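Local structure of lantibiotic dehydratase (Microbispora corallina, 5EHK) at residues S80-A85 and L127-Y132; T384-A389 and L501-H506; L429-T432 and G436-A439; A995-T1000 and G1102-N1107. The protein carries out tRNA-dependent dehydration in biosynthesis of the lantibiotic NAI-107, probably by glutamylating hydroxyl side chains of the precursor peptide and then eliminating glutamate. All coordinates share one frame; numbering follows the deposited sequence.

Interaction 1 (S80-A85 and L127-Y132); sequences SLLRAA and LALLRY
Leu129 carries this contact with a single methyl group, CD2, which reaches from helix 119-138 against Leu81, Leu82 and Ala85 of the short helix 79-85. Its closest partner is a methyl as well: Ala85 CB lies 3.7 Å from Leu129 CD2, and it meets that methyl obliquely, from the side of the CG-CD2 bond. Beside that meeting, the backbone carbonyl Leu81 O is 3.8 Å from Leu129 CD2, a van der Waals touch between a carbonyl oxygen and a methyl. Leu82 joins from the flank; its CA-CB bond runs alongside the other helix rather than at it, but the branch turns inward until Leu82 CD2 stands 4.3 Å from Leu129 CD2. The projection of Leu129 follows from its first torsion (chi1 180°), which sets CG opposite the backbone N and sends the isobutyl group out from the helix. Leu81 also directs its CA-CB bond at the other helix and is partly covered by it, although its branch packs more loosely and turns to Trp744 of helix 743-755. Leu82 and Leu129 both rest on Leu106, so helix 100-110 closes one flank of this small apolar cluster. The two segment axes approach to 10.1 Å and cross at 42°, leaving a gap that is bridged largely by the long leucine. This is oblique helix-on-helix packing within a local cluster of helices, joining helix 79-85 to the much longer helix 119-138.

Interaction 2 (T384-A389 and L501-H506); sequences TEIERA and LELGVH
Ile386 meets strand 500-508 with both arms of its fork, one to each of two residues on the same face of the strand. The longer arm ends at Ile386 CD1, 4.0 Å from Val505 CG2, and the two side chains run obliquely past one another. The shorter arm, Ile386 CG2, lies 4.4 Å from Leu503 CD1, a looser touch. The division follows from the first torsion of the isoleucine: with CG1 beside the backbone N (chi1 -60°) and CG2 opposite that N, the branches diverge, and the extended second torsion carries CD1 on to the valine. Leu503 and Val505, two positions apart, both direct their CA-CB bonds at the helix. All three touching residues are buried, and the contact between the segments is apolar.

A second shell fixes these groups. Ile386 also touches Val788, Leu503 rests on Trp663, and Val505 packs on Val522 and Leu524. Polar anchors hold the helix alongside: Glu387 makes a salt bridge with Arg793 and accepts from Ala8 N, while Glu385 bonds to Thr685 OG1 and Arg684 N. In the wider fold, helix 380-395 lies across a beta-sheet face, with strand 500-508 running antiparallel to both its neighbours, strand 521-524 on one edge and strand 785-792 on the other.

Interaction 3 (L429-T432 and G436-A439); sequences LDDT and GPPA
Leu429 O is the polar atom on which the second segment closes, and the groups that meet it are C-H groups. Gly436 CA lies 3.3 Å from Leu429 O in a CA-H...O contact with an angle of 143° at the hydrogen, and Pro437 CD comes to 3.5 Å from Leu429 O. The side chain of the same leucine adds an apolar touch: Leu429 CD2 is 3.7 Å from Pro437 CA and 4.3 Å from Pro438 CD, so one methyl lies along both prolines.

Asp431 comes in from another direction. Its CG stands opposite the carbonyl carbon and beside the backbone N, which places Asp431 OD1 3.8 Å from Pro437 CD, with the two side chains at about a right angle. The other oxygen, Asp431 OD2, forms a salt bridge with Arg829 of the second subunit. Asp430 points its CA-CB bond away; its OD1 pairs with Arg205, while its OD2 accepts from Arg433 N and, weakly, from Thr432 N at 3.0 Å.

Gly436 sits at phi 83° and psi 179°, a backbone shape that glycine adopts far more readily than other residues, and its carbonyl is held by Tyr409 OH. Pro437 and Pro438 follow in the polyproline II region. Neither proline has an amide hydrogen to offer, and much of the meeting between the loop segments is of C-H groups and apolar surface, while the carboxylates of Asp430 and Asp431 spend their charge on arginines outside this contact, one of them across the dimer.

Interaction 4 (A995-T1000 and G1102-N1107); sequences AWMSST and GAVQDN
Met997 of helix 992-997 and the next residue, Ser998, pack against Val1104 and Gln1105 of helix 1090-1109. The contact is a helix-to-helix junction within the largely alpha-helical C-terminal part of the chain, which in related enzymes forms the glutamate elimination domain.

The apolar half rests on Val1104 CG2, which lies 3.8 Å from Met997 CB and 3.9 Å from Met997 CG. It therefore meets the root of the methionine rather than its sulfur, and the two side chains cross at about a right angle. That valine methyl is the one wedged between its own backbone N and carbonyl carbon. Farther along, the methionine chain bends twice and packs on Leu1097, Ala1100 and Ala962.

The polar half is a buried hydrogen bond from Gln1105 NE2 to Ser998 OG, 2.7 Å long with an angle of 156° at the hydrogen. The hydroxyl lies near the amide plane of the glutamine, 15° out of it. Beyond CG the glutamine is extended, which carries the amide across the gap. Both ends of this bond are tied further: Ser998 OG also bonds to Ala994 O, and Gln1105 OE1 accepts from Arg1003 NH1, which fixes which way round the amide sits. Arg1003 in turn makes a salt bridge with Asp1106.

Within 995-1000, one carbonyl takes two donors from a single residue. Ser999 N is 3.0 Å from Trp996 O, and Ser999 OG, at 2.6 Å from Trp996 O, approaches in the carbonyl plane on a lone pair.

Overall arrangement
The four contacts are well separated, and together they sample the length of the chain. Interactions 1 and 4 lie farthest apart, their centres about 83 Å from each other on opposite sides of the chain's centre. Interactions 1 and 2 have the smallest gap, with nearest atoms about 16 Å apart. In sequence, interaction 3 is nested inside the loop closed by interaction 2, yet their centres are about 37 Å apart. Interactions 2 and 3 belong to the N-terminal dehydratase family region and interaction 4 to the C-terminal one; the centres of 3 and 4 stand about 42 Å apart. Of the four, interaction 3 alone is touched by the second subunit.

Interaction 1 (S80-A85 and L127-Y132)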
loop_
_atom_site.group_PDB
_atom_site.type_symbol
_atom_site.label_atom_id
_atom_site.label_comp_id
_atom_site.label_asym_id
_atom_site.label_seq_id
_atom_site.Cartn_x
_atom_site.Cartn_y
_atom_site.Cartn_z
ATOM N N SER A 80 -51.755 15.819 -14.564
ATOM C CA SER A 80 -52.669 16.050 -13.451
ATOM C C SER A 80 -51.944 16.336 -12.141
ATOM O O SER A 80 -52.313 17.262 -11.415
ATOM C CB SER A 80 -53.584 14.840 -13.277
ATOM O OG SER A 80 -52.812 13.674 -13.043
ATOM N N LEU A 81 -50.889 15.574 -11.860
ATOM C CA LEU A 81 -50.162 15.721 -10.600
ATOM C C LEU A 81 -49.526 17.107 -10.516
ATOM O O LEU A 81 -49.331 17.654 -9.432
ATOM C CB LEU A 81 -49.095 14.635 -10.469
ATOM C CG LEU A 81 -48.271 14.614 -9.188
ATOM C CD1 LEU A 81 -49.186 14.455 -7.986
ATOM C CD2 LEU A 81 -47.250 13.487 -9.242
ATOM N N LEU A 82 -49.218 17.668 -11.676
ATOM C CA LEU A 82 -48.748 19.038 -11.782
ATOM C C LEU A 82 -49.860 20.011 -11.443
ATOM O O LEU A 82 -49.714 20.881 -10.573
ATOM C CB LEU A 82 -48.242 19.311 -13.192
ATOM C CG LEU A 82 -46.987 18.526 -13.550
ATOM C CD1 LEU A 82 -46.551 18.844 -14.960
ATOM C CD2 LEU A 82 -45.880 18.867 -12.544
ATOM N N ARG A 83 -50.965 19.866 -12.167
ATOM C CA ARG A 83 -52.137 20.707 -11.983
ATOM C C ARG A 83 -52.632 20.649 -10.531
ATOM O O ARG A 83 -52.957 21.681 -9.937
ATOM C CB ARG A 83 -53.230 20.247 -12.961
ATOM C CG ARG A 83 -52.923 20.609 -14.419
ATOM C CD ARG A 83 -54.077 20.356 -15.405
ATOM N NE ARG A 83 -55.291 21.119 -15.099
ATOM C CZ ARG A 83 -55.487 22.401 -15.415
ATOM N NH1 ARG A 83 -54.536 23.100 -16.029
ATOM N NH2 ARG A 83 -56.631 22.995 -15.097
ATOM N N ALA A 84 -52.598 19.455 -9.938
ATOM C CA ALA A 84 -53.037 19.254 -8.554
ATOM C C ALA A 84 -52.311 20.122 -7.516
ATOM O O ALA A 84 -52.945 20.792 -6.704
ATOM C CB ALA A 84 -52.915 17.776 -8.171
ATOM N N ALA A 85 -50.986 20.161 -7.589
ATOM C CA ALA A 85 -50.203 20.834 -6.569
ATOM C C ALA A 85 -50.058 22.339 -6.808
ATOM O O ALA A 85 -49.410 23.037 -6.024
ATOM C CB ALA A 85 -48.849 20.161 -6.406
ATOM N N LEU A 127 -42.012 14.162 -11.576
ATOM C CA LEU A 127 -41.131 13.464 -10.631
ATOM C C LEU A 127 -40.297 14.441 -9.796
ATOM O O LEU A 127 -40.077 14.229 -8.603
ATOM C CB LEU A 127 -40.229 12.447 -11.340
ATOM C CG LEU A 127 -40.889 11.178 -11.883
ATOM C CD1 LEU A 127 -39.849 10.235 -12.467
ATOM C CD2 LEU A 127 -41.687 10.475 -10.790
ATOM N N ALA A 128 -39.823 15.500 -10.438
ATOM C CA ALA A 128 -39.119 16.560 -9.738
ATOM C C ALA A 128 -40.023 17.172 -8.674
ATOM O O ALA A 128 -39.613 17.364 -7.529
ATOM C CB ALA A 128 -38.667 17.628 -10.718
ATOM N N LEU A 129 -41.266 17.458 -9.048
ATOM C CA LEU A 129 -42.207 18.061 -8.114
ATOM C C LEU A 129 -42.513 17.116 -6.965
ATOM O O LEU A 129 -42.615 17.538 -5.811
ATOM C CB LEU A 129 -43.512 18.396 -8.815
ATOM C CG LEU A 129 -44.495 19.014 -7.833
ATOM C CD1 LEU A 129 -44.244 20.513 -7.699
ATOM C CD2 LEU A 129 -45.925 18.707 -8.228
ATOM N N LEU A 130 -42.608 15.830 -7.288
ATOM C CA LEU A 130 -42.891 14.804 -6.295
ATOM C C LEU A 130 -41.785 14.738 -5.259
ATOM O O LEU A 130 -42.051 14.525 -4.084
ATOM C CB LEU A 130 -43.077 13.444 -6.967
ATOM C CG LEU A 130 -43.428 12.254 -6.076
ATOM C CD1 LEU A 130 -44.705 12.517 -5.306
ATOM C CD2 LEU A 130 -43.546 10.991 -6.919
ATOM N N ARG A 131 -40.544 14.899 -5.706
ATOM C CA ARG A 131 -39.401 14.913 -4.806
ATOM C C ARG A 131 -39.535 16.060 -3.827
ATOM O O ARG A 131 -39.243 15.906 -2.642
ATOM C CB ARG A 131 -38.100 15.033 -5.583
ATOM C CG ARG A 131 -37.791 13.832 -6.428
ATOM C CD ARG A 131 -36.556 14.065 -7.267
ATOM N NE ARG A 131 -36.424 13.009 -8.263
ATOM C CZ ARG A 131 -35.908 11.812 -7.999
ATOM N NH1 ARG A 131 -35.463 11.532 -6.774
ATOM N NH2 ARG A 131 -35.828 10.899 -8.960
ATOM N N TYR A 132 -39.927 17.222 -4.343
ATOM C CA TYR A 132 -40.112 18.417 -3.521
ATOM C C TYR A 132 -41.316 18.331 -2.558
ATOM O O TYR A 132 -41.300 18.923 -1.477
ATOM C CB TYR A 132 -40.226 19.660 -4.412
ATOM C CG TYR A 132 -38.913 20.110 -5.042
ATOM C CD1 TYR A 132 -37.762 20.271 -4.277
ATOM C CD2 TYR A 132 -38.824 20.349 -6.411
ATOM C CE1 TYR A 132 -36.572 20.675 -4.850
ATOM C CE2 TYR A 132 -37.646 20.750 -6.990
ATOM C CZ TYR A 132 -36.522 20.914 -6.207
ATOM O OH TYR A 132 -35.347 21.310 -6.794
#

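Interaction 2 (T384-A389 and L501-H506)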
loop_
_atom_site.group_PDB
_atom_site.type_symbol
_atom_site.label_atom_id
_atom_site.label_comp_id
_atom_site.label_asym_id
_atom_site.label_seq_id
_atom_site.Cartn_x
_atom_site.Cartn_y
_atom_site.Cartn_z
ATOM N N THR A 384 -30.366 10.979 29.228
ATOM C CA THR A 384 -29.497 9.931 29.746
ATOM C C THR A 384 -29.265 8.802 28.739
ATOM O O THR A 384 -28.204 8.174 28.738
ATOM C CB THR A 384 -30.028 9.414 31.098
ATOM O OG1 THR A 384 -29.757 10.421 32.075
ATOM C CG2 THR A 384 -29.344 8.101 31.529
ATOM N N GLU A 385 -30.264 8.540 27.897
ATOM C CA GLU A 385 -30.140 7.495 26.881
ATOM C C GLU A 385 -29.055 7.933 25.914
ATOM O O GLU A 385 -28.065 7.232 25.710
ATOM C CB GLU A 385 -31.471 7.265 26.151
ATOM C CG GLU A 385 -31.523 6.033 25.224
ATOM C CD GLU A 385 -31.194 4.686 25.905
ATOM O OE1 GLU A 385 -31.867 4.297 26.887
ATOM O OE2 GLU A 385 -30.268 3.993 25.428
ATOM N N ILE A 386 -29.227 9.132 25.378
ATOM C CA ILE A 386 -28.284 9.692 24.452
ATOM C C ILE A 386 -26.886 9.768 25.038
ATOM O O ILE A 386 -25.927 9.409 24.376
ATOM C CB ILE A 386 -28.745 11.069 24.005
ATOM C CG1 ILE A 386 -30.114 10.938 23.325
ATOM C CG2 ILE A 386 -27.706 11.718 23.085
ATOM C CD1 ILE A 386 -30.688 12.233 22.898
ATOM N N GLU A 387 -26.753 10.165 26.291
ATOM C CA GLU A 387 -25.425 10.185 26.888
ATOM C C GLU A 387 -24.793 8.802 26.975
ATOM O O GLU A 387 -23.573 8.673 26.840
ATOM C CB GLU A 387 -25.455 10.814 28.270
ATOM C CG GLU A 387 -25.859 12.263 28.225
ATOM C CD GLU A 387 -25.983 12.875 29.597
ATOM O OE1 GLU A 387 -25.834 12.136 30.589
ATOM O OE2 GLU A 387 -26.263 14.087 29.680
ATOM N N ARG A 388 -25.605 7.771 27.201
ATOM C CA ARG A 388 -25.078 6.415 27.344
ATOM C C ARG A 388 -24.713 5.862 25.953
ATOM O O ARG A 388 -23.801 5.050 25.801
ATOM C CB ARG A 388 -26.108 5.504 28.033
ATOM C CG ARG A 388 -26.146 5.622 29.573
ATOM C CD ARG A 388 -26.886 4.444 30.258
ATOM N NE ARG A 388 -25.991 3.322 30.556
ATOM C CZ ARG A 388 -26.178 2.431 31.532
ATOM N NH1 ARG A 388 -27.246 2.503 32.319
ATOM N NH2 ARG A 388 -25.291 1.459 31.717
ATOM N N ALA A 389 -25.416 6.345 24.941
ATOM C CA ALA A 389 -25.194 5.913 23.576
ATOM C C ALA A 389 -23.866 6.457 23.064
ATOM O O ALA A 389 -23.012 5.697 22.591
ATOM C CB ALA A 389 -26.336 6.364 22.704
ATOM N N LEU A 501 -18.829 16.869 21.181
ATOM C CA LEU A 501 -19.363 16.184 20.007
ATOM C C LEU A 501 -20.844 16.537 19.798
ATOM O O LEU A 501 -21.432 17.213 20.636
ATOM C CB LEU A 501 -19.164 14.665 20.096
ATOM C CG LEU A 501 -19.912 13.911 21.189
ATOM C CD1 LEU A 501 -20.305 12.555 20.648
ATOM C CD2 LEU A 501 -19.067 13.779 22.471
ATOM N N GLU A 502 -21.412 16.118 18.668
ATOM C CA GLU A 502 -22.814 16.352 18.355
ATOM C C GLU A 502 -23.387 15.125 17.684
ATOM O O GLU A 502 -22.851 14.673 16.684
ATOM C CB GLU A 502 -22.977 17.582 17.439
ATOM C CG GLU A 502 -22.662 18.904 18.160
ATOM C CD GLU A 502 -22.758 20.147 17.280
ATOM O OE1 GLU A 502 -22.579 20.050 16.034
ATOM O OE2 GLU A 502 -22.998 21.233 17.854
ATOM N N LEU A 503 -24.452 14.567 18.250
ATOM C CA LEU A 503 -25.166 13.463 17.630
ATOM C C LEU A 503 -26.486 14.043 17.169
ATOM O O LEU A 503 -27.087 14.864 17.856
ATOM C CB LEU A 503 -25.388 12.320 18.633
ATOM C CG LEU A 503 -24.110 11.736 19.244
ATOM C CD1 LEU A 503 -24.387 10.759 20.379
ATOM C CD2 LEU A 503 -23.250 11.075 18.151
ATOM N N GLY A 504 -26.931 13.659 15.988
ATOM C CA GLY A 504 -28.249 14.056 15.546
ATOM C C GLY A 504 -29.072 12.810 15.686
ATOM O O GLY A 504 -28.606 11.757 15.283
ATOM N N VAL A 505 -30.257 12.898 16.279
ATOM C CA VAL A 505 -31.075 11.698 16.473
ATOM C C VAL A 505 -32.555 11.903 16.220
ATOM O O VAL A 505 -33.048 13.030 16.209
ATOM C CB VAL A 505 -30.902 11.062 17.876
ATOM C CG1 VAL A 505 -29.478 10.518 18.086
ATOM C CG2 VAL A 505 -31.308 12.040 18.957
ATOM N N HIS A 506 -33.241 10.788 15.987
ATOM C CA HIS A 506 -34.687 10.730 16.029
ATOM C C HIS A 506 -35.046 10.178 17.403
ATOM O O HIS A 506 -34.447 9.192 17.869
ATOM C CB HIS A 506 -35.211 9.734 14.996
ATOM C CG HIS A 506 -34.982 10.137 13.571
ATOM N ND1 HIS A 506 -35.333 11.374 13.076
ATOM C CD2 HIS A 506 -34.472 9.441 12.524
ATOM C CE1 HIS A 506 -35.035 11.429 11.789
ATOM N NE2 HIS A 506 -34.511 10.270 11.429
#

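Interaction 3 (L429-T432 and G436-A439)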
loop_
_atom_site.group_PDB
_atom_site.type_symbol
_atom_site.label_atom_id
_atom_site.label_comp_id
_atom_site.label_asym_id
_atom_site.label_seq_id
_atom_site.Cartn_x
_atom_site.Cartn_y
_atom_site.Cartn_z
ATOM N N LEU A 429 3.857 23.669 5.968
ATOM C CA LEU A 429 2.932 23.328 4.889
ATOM C C LEU A 429 3.521 23.533 3.496
ATOM O O LEU A 429 2.932 23.112 2.498
ATOM C CB LEU A 429 1.629 24.114 5.023
ATOM C CG LEU A 429 0.555 23.496 5.925
ATOM C CD1 LEU A 429 -0.690 24.328 5.894
ATOM C CD2 LEU A 429 0.245 22.085 5.498
ATOM N N ASP A 430 4.676 24.193 3.441
ATOM C CA ASP A 430 5.361 24.471 2.186
ATOM C C ASP A 430 6.080 23.249 1.590
ATOM O O ASP A 430 6.849 22.577 2.270
ATOM C CB ASP A 430 6.361 25.598 2.392
ATOM C CG ASP A 430 6.987 26.046 1.108
ATOM O OD1 ASP A 430 6.292 26.734 0.335
ATOM O OD2 ASP A 430 8.164 25.715 0.864
ATOM N N ASP A 431 5.807 22.973 0.319
ATOM C CA ASP A 431 6.420 21.869 -0.420
ATOM C C ASP A 431 7.939 21.920 -0.416
ATOM O O ASP A 431 8.599 20.895 -0.309
ATOM C CB ASP A 431 5.955 21.914 -1.860
ATOM C CG ASP A 431 4.613 21.280 -2.047
ATOM O OD1 ASP A 431 4.417 20.150 -1.536
ATOM O OD2 ASP A 431 3.753 21.908 -2.701
ATOM N N THR A 432 8.483 23.121 -0.538
ATOM C CA THR A 432 9.909 23.298 -0.667
ATOM C C THR A 432 10.642 23.350 0.661
ATOM O O THR A 432 11.707 22.731 0.814
ATOM C CB THR A 432 10.238 24.546 -1.469
ATOM O OG1 THR A 432 9.471 24.556 -2.686
ATOM C CG2 THR A 432 11.691 24.560 -1.785
ATOM N N GLY A 436 5.335 19.850 3.383
ATOM C CA GLY A 436 4.242 20.040 2.452
ATOM C C GLY A 436 2.955 19.627 3.143
ATOM O O GLY A 436 2.972 19.211 4.303
ATOM N N PRO A 437 1.822 19.746 2.445
ATOM C CA PRO A 437 0.535 19.339 3.009
ATOM C C PRO A 437 0.455 17.826 3.132
ATOM O O PRO A 437 1.119 17.122 2.382
ATOM C CB PRO A 437 -0.451 19.836 1.965
ATOM C CG PRO A 437 0.302 19.794 0.715
ATOM C CD PRO A 437 1.695 20.182 1.050
ATOM N N PRO A 438 -0.337 17.324 4.082
ATOM C CA PRO A 438 -0.441 15.876 4.279
ATOM C C PRO A 438 -1.197 15.241 3.117
ATOM O O PRO A 438 -1.977 15.934 2.443
ATOM C CB PRO A 438 -1.269 15.756 5.567
ATOM C CG PRO A 438 -1.230 17.083 6.182
ATOM C CD PRO A 438 -1.155 18.055 5.054
ATOM N N ALA A 439 -0.983 13.945 2.912
ATOM C CA ALA A 439 -1.642 13.231 1.838
ATOM C C ALA A 439 -3.129 13.549 1.827
ATOM O O ALA A 439 -3.807 13.520 2.865
ATOM C CB ALA A 439 -1.409 11.749 1.985
#

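Interaction 4 (A995-T1000 and G1102-N1107)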
loop_
_atom_site.group_PDB
_atom_site.type_symbol
_atom_site.label_atom_id
_atom_site.label_comp_id
_atom_site.label_asym_id
_atom_site.label_seq_id
_atom_site.Cartn_x
_atom_site.Cartn_y
_atom_site.Cartn_z
ATOM N N ALA A 995 26.577 2.825 33.416
ATOM C CA ALA A 995 25.868 4.107 33.383
ATOM C C ALA A 995 25.152 4.254 32.062
ATOM O O ALA A 995 23.934 4.159 31.990
ATOM C CB ALA A 995 26.837 5.265 33.578
ATOM N N TRP A 996 25.931 4.434 31.002
ATOM C CA TRP A 996 25.371 4.653 29.673
ATOM C C TRP A 996 24.566 3.471 29.107
ATOM O O TRP A 996 23.486 3.671 28.554
ATOM C CB TRP A 996 26.473 5.082 28.715
ATOM C CG TRP A 996 27.152 6.319 29.167
ATOM C CD1 TRP A 996 28.470 6.459 29.510
ATOM C CD2 TRP A 996 26.555 7.605 29.326
ATOM N NE1 TRP A 996 28.722 7.758 29.879
ATOM C CE2 TRP A 996 27.562 8.480 29.776
ATOM C CE3 TRP A 996 25.267 8.102 29.134
ATOM C CZ2 TRP A 996 27.320 9.821 30.033
ATOM C CZ3 TRP A 996 25.029 9.425 29.392
ATOM C CH2 TRP A 996 26.049 10.274 29.834
ATOM N N MET A 997 25.053 2.247 29.275
ATOM C CA MET A 997 24.308 1.102 28.773
ATOM C C MET A 997 22.927 0.982 29.432
ATOM O O MET A 997 22.045 0.312 28.906
ATOM C CB MET A 997 25.093 -0.203 28.958
ATOM C CG MET A 997 26.336 -0.320 28.096
ATOM S SD MET A 997 26.049 0.022 26.346
ATOM C CE MET A 997 24.792 -1.179 25.907
ATOM N N SER A 998 22.719 1.640 30.568
ATOM C CA SER A 998 21.427 1.527 31.238
ATOM C C SER A 998 20.363 2.408 30.594
ATOM O O SER A 998 19.159 2.159 30.764
ATOM C CB SER A 998 21.530 1.780 32.746
ATOM O OG SER A 998 22.349 0.808 33.373
ATOM N N SER A 999 20.806 3.439 29.873
ATOM C CA SER A 999 19.883 4.392 29.244
ATOM C C SER A 999 19.365 3.812 27.928
ATOM O O SER A 999 18.591 4.437 27.197
ATOM C CB SER A 999 20.589 5.709 28.952
ATOM O OG SER A 999 21.704 5.478 28.116
ATOM N N THR A 1000 19.800 2.593 27.657
ATOM C CA THR A 1000 19.643 1.971 26.364
ATOM C C THR A 1000 18.482 0.965 26.297
ATOM O O THR A 1000 18.113 0.508 25.215
ATOM C CB THR A 1000 20.982 1.344 25.964
ATOM O OG1 THR A 1000 21.348 1.778 24.652
ATOM C CG2 THR A 1000 20.953 -0.177 26.061
ATOM N N GLY A 1102 22.748 -6.027 29.693
ATOM C CA GLY A 1102 22.690 -7.075 30.697
ATOM C C GLY A 1102 24.057 -7.348 31.312
ATOM O O GLY A 1102 24.224 -7.213 32.523
ATOM N N ALA A 1103 25.038 -7.691 30.474
ATOM C CA ALA A 1103 26.394 -8.051 30.929
ATOM C C ALA A 1103 27.045 -7.039 31.883
ATOM O O ALA A 1103 27.580 -7.418 32.928
ATOM C CB ALA A 1103 27.318 -8.326 29.736
ATOM N N VAL A 1104 27.038 -5.763 31.508
ATOM C CA VAL A 1104 27.693 -4.765 32.336
ATOM C C VAL A 1104 26.858 -4.422 33.570
ATOM O O VAL A 1104 27.404 -4.016 34.587
ATOM C CB VAL A 1104 28.079 -3.496 31.554
ATOM C CG1 VAL A 1104 28.939 -3.865 30.352
ATOM C CG2 VAL A 1104 26.847 -2.714 31.158
ATOM N N GLN A 1105 25.541 -4.571 33.481
ATOM C CA GLN A 1105 24.691 -4.385 34.653
ATOM C C GLN A 1105 24.912 -5.492 35.686
ATOM O O GLN A 1105 25.062 -5.217 36.877
ATOM C CB GLN A 1105 23.212 -4.254 34.271
ATOM C CG GLN A 1105 22.804 -2.829 33.890
ATOM C CD GLN A 1105 21.363 -2.721 33.413
ATOM O OE1 GLN A 1105 20.717 -3.726 33.092
ATOM N NE2 GLN A 1105 20.851 -1.493 33.368
ATOM N N ASP A 1106 24.915 -6.739 35.223
ATOM C CA ASP A 1106 25.156 -7.882 36.102
ATOM C C ASP A 1106 26.555 -7.870 36.710
ATOM O O ASP A 1106 26.724 -8.225 37.873
ATOM C CB ASP A 1106 24.942 -9.211 35.368
ATOM C CG ASP A 1106 23.493 -9.452 35.001
ATOM O OD1 ASP A 1106 22.627 -8.624 35.376
ATOM O OD2 ASP A 1106 23.223 -10.480 34.337
ATOM N N ASN A 1107 27.560 -7.471 35.934
ATOM C CA ASN A 1107 28.912 -7.346 36.478
ATOM C C ASN A 1107 28.981 -6.309 37.583
ATOM O O ASN A 1107 29.813 -6.397 38.468
ATOM C CB ASN A 1107 29.950 -7.028 35.390
ATOM C CG ASN A 1107 30.185 -8.191 34.431
ATOM O OD1 ASN A 1107 29.884 -9.347 34.728
ATOM N ND2 ASN A 1107 30.743 -7.882 33.277
#